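Local coordinates for protein thioredoxin reductase (Streptomyces clavuligerus, PDB 4NTD) that uses a bound FAD cofactor to form disulfide bonds, an oxidation associated with the natural product holomycin, at residues 132-137 / 291-296. Residues are numbered along the deposited sequence; the frame is centred on the assembly and turned at random.
Sequences TRRVVV and GVWAVG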
loop_
_atom_site.group_PDB
_atom_site.type_symbol
_atom_site.label_atom_id
_atom_site.label_comp_id
_atom_site.label_asym_id
_atom_site.label_seq_id
_atom_site.Cartn_x
_atom_site.Cartn_y
_atom_site.Cartn_z
ATOM N N THR A 132 8.228 13.876 21.435
ATOM C CA THR A 132 7.180 12.978 20.937
ATOM C C THR A 132 7.383 11.532 21.395
ATOM O O THR A 132 8.505 11.111 21.677
ATOM C CB THR A 132 7.101 13.031 19.393
ATOM O OG1 THR A 132 6.010 12.223 18.928
ATOM C CG2 THR A 132 8.402 12.554 18.748
ATOM N N ARG A 133 6.290 10.774 21.462
ATOM C CA ARG A 133 6.361 9.363 21.848
ATOM C C ARG A 133 6.891 8.483 20.715
ATOM O O ARG A 133 7.590 7.501 20.970
ATOM C CB ARG A 133 4.990 8.852 22.305
ATOM C CG ARG A 133 4.443 9.571 23.526
ATOM C CD ARG A 133 3.071 9.046 23.919
ATOM N NE ARG A 133 3.140 7.719 24.522
ATOM C CZ ARG A 133 2.079 6.980 24.847
ATOM N NH1 ARG A 133 0.845 7.418 24.621
ATOM N NH2 ARG A 133 2.255 5.784 25.394
ATOM N N ARG A 134 6.552 8.837 19.475
ATOM C CA ARG A 134 6.887 8.026 18.302
ATOM C C ARG A 134 7.267 8.900 17.108
ATOM O O ARG A 134 6.920 10.083 17.056
ATOM C CB ARG A 134 5.694 7.150 17.913
ATOM C CG ARG A 134 5.239 6.163 18.978
ATOM C CD ARG A 134 6.267 5.069 19.202
ATOM N NE ARG A 134 5.772 4.021 20.092
ATOM C CZ ARG A 134 5.790 4.065 21.425
ATOM N NH1 ARG A 134 6.277 5.118 22.077
ATOM N NH2 ARG A 134 5.305 3.039 22.116
ATOM N N VAL A 135 7.976 8.301 16.152
ATOM C CA VAL A 135 8.366 8.977 14.913
ATOM C C VAL A 135 8.069 8.087 13.705
ATOM O O VAL A 135 8.326 6.882 13.737
ATOM C CB VAL A 135 9.868 9.344 14.920
ATOM C CG1 VAL A 135 10.293 9.957 13.588
ATOM C CG2 VAL A 135 10.172 10.301 16.062
ATOM N N VAL A 136 7.517 8.694 12.655
ATOM C CA VAL A 136 7.394 8.058 11.345
ATOM C C VAL A 136 8.259 8.853 10.372
ATOM O O VAL A 136 8.041 10.051 10.185
ATOM C CB VAL A 136 5.937 8.044 10.836
ATOM C CG1 VAL A 136 5.855 7.411 9.449
ATOM C CG2 VAL A 136 5.034 7.306 11.817
ATOM N N VAL A 137 9.244 8.189 9.770
ATOM C CA VAL A 137 10.116 8.819 8.779
ATOM C C VAL A 137 9.600 8.470 7.384
ATOM O O VAL A 137 9.572 7.300 6.998
ATOM C CB VAL A 137 11.584 8.369 8.946
ATOM C CG1 VAL A 137 12.474 9.018 7.892
ATOM C CG2 VAL A 137 12.083 8.706 10.345
ATOM N N GLY A 291 9.917 2.220 18.421
ATOM C CA GLY A 291 9.183 3.474 18.295
ATOM C C GLY A 291 9.404 4.242 17.003
ATOM O O GLY A 291 8.829 5.317 16.826
ATOM N N VAL A 292 10.221 3.697 16.101
ATOM C CA VAL A 292 10.579 4.378 14.854
ATOM C C VAL A 292 10.107 3.578 13.639
ATOM O O VAL A 292 10.590 2.473 13.384
ATOM C CB VAL A 292 12.103 4.610 14.760
ATOM C CG1 VAL A 292 12.469 5.297 13.448
ATOM C CG2 VAL A 292 12.587 5.431 15.947
ATOM N N TRP A 293 9.156 4.151 12.902
ATOM C CA TRP A 293 8.649 3.569 11.660
ATOM C C TRP A 293 9.223 4.319 10.458
ATOM O O TRP A 293 9.578 5.495 10.565
ATOM C CB TRP A 293 7.114 3.632 11.619
ATOM C CG TRP A 293 6.423 2.422 12.192
ATOM C CD1 TRP A 293 5.868 1.393 11.490
ATOM C CD2 TRP A 293 6.207 2.120 13.578
ATOM N NE1 TRP A 293 5.324 0.469 12.347
ATOM C CE2 TRP A 293 5.518 0.889 13.635
ATOM C CE3 TRP A 293 6.527 2.771 14.777
ATOM C CZ2 TRP A 293 5.145 0.294 14.841
ATOM C CZ3 TRP A 293 6.157 2.175 15.978
ATOM C CH2 TRP A 293 5.475 0.950 15.998
ATOM N N ALA A 294 9.307 3.631 9.321
ATOM C CA ALA A 294 9.747 4.239 8.064
ATOM C C ALA A 294 8.875 3.733 6.919
ATOM O O ALA A 294 8.642 2.530 6.809
ATOM C CB ALA A 294 11.207 3.915 7.800
ATOM N N VAL A 295 8.390 4.649 6.079
ATOM C CA VAL A 295 7.485 4.296 4.977
ATOM C C VAL A 295 7.798 5.058 3.694
ATOM O O VAL A 295 8.313 6.175 3.731
ATOM C CB VAL A 295 6.000 4.547 5.339
ATOM C CG1 VAL A 295 5.606 3.773 6.587
ATOM C CG2 VAL A 295 5.717 6.032 5.522
ATOM N N GLY A 296 7.447 4.449 2.565
ATOM C CA GLY A 296 7.622 5.050 1.247
ATOM C C GLY A 296 8.997 4.863 0.630
ATOM O O GLY A 296 9.707 3.900 0.934
#
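The indole of W293 meets R134 at its edge: CD of R134 lies close to the ring plane, 4.3 Å from CZ3 of W293. The guanidinium of R134 has the CA of G291 obliquely beside it, and the same CD rests 3.4 Å from that CA. A bend at chi2 (-68°) brings the arginine chain back across G291, where a side chain would meet CD; the positive phi of G291 (87°) is a further reason for glycine. NH1 of R134 donates to the O of R133 at 2.9 Å, with the acceptor in the guanidinium plane. NH2 of R134 bonds Q322 and forms a salt bridge with E326, while NE1 of W293 bonds S284. An alanine in place of R134 would probably open a gap over G291 and leave Q322 without this donor and E326 with R133 alone of its two arginine partners here. Strands 134-137 and 292-294 run parallel, as their 17° axis angle and the hydrogen-bond ladder indicate. V135 N donates to G291 O at 3.2 Å. W293 N reaches V135 O at 3.0 Å, and V137 N reaches W293 O at 2.8 Å. These three are nearly straight; the last, V295 N to V137 O, is a little more bent. On the face of W293, CG2 of V136 packs against CB of W293, and CG1 of V136 meets CG2 of V295 at 4.2 Å. V135, V292, V137 and A294 occupy the other face, where L266 touches the last three. The ladder attaches strand 292-294 at the outer edge of the parallel sheet of a Rossmann-type FAD domain, and the chain continues past V295 to G296, which touches the FAD. Chemically, R134 ties strand 134-137 to helix 305-338 through Q322 and E326, a charge pairing probably strengthened by burial, whereas W293 and V295 pack on A315 of that helix.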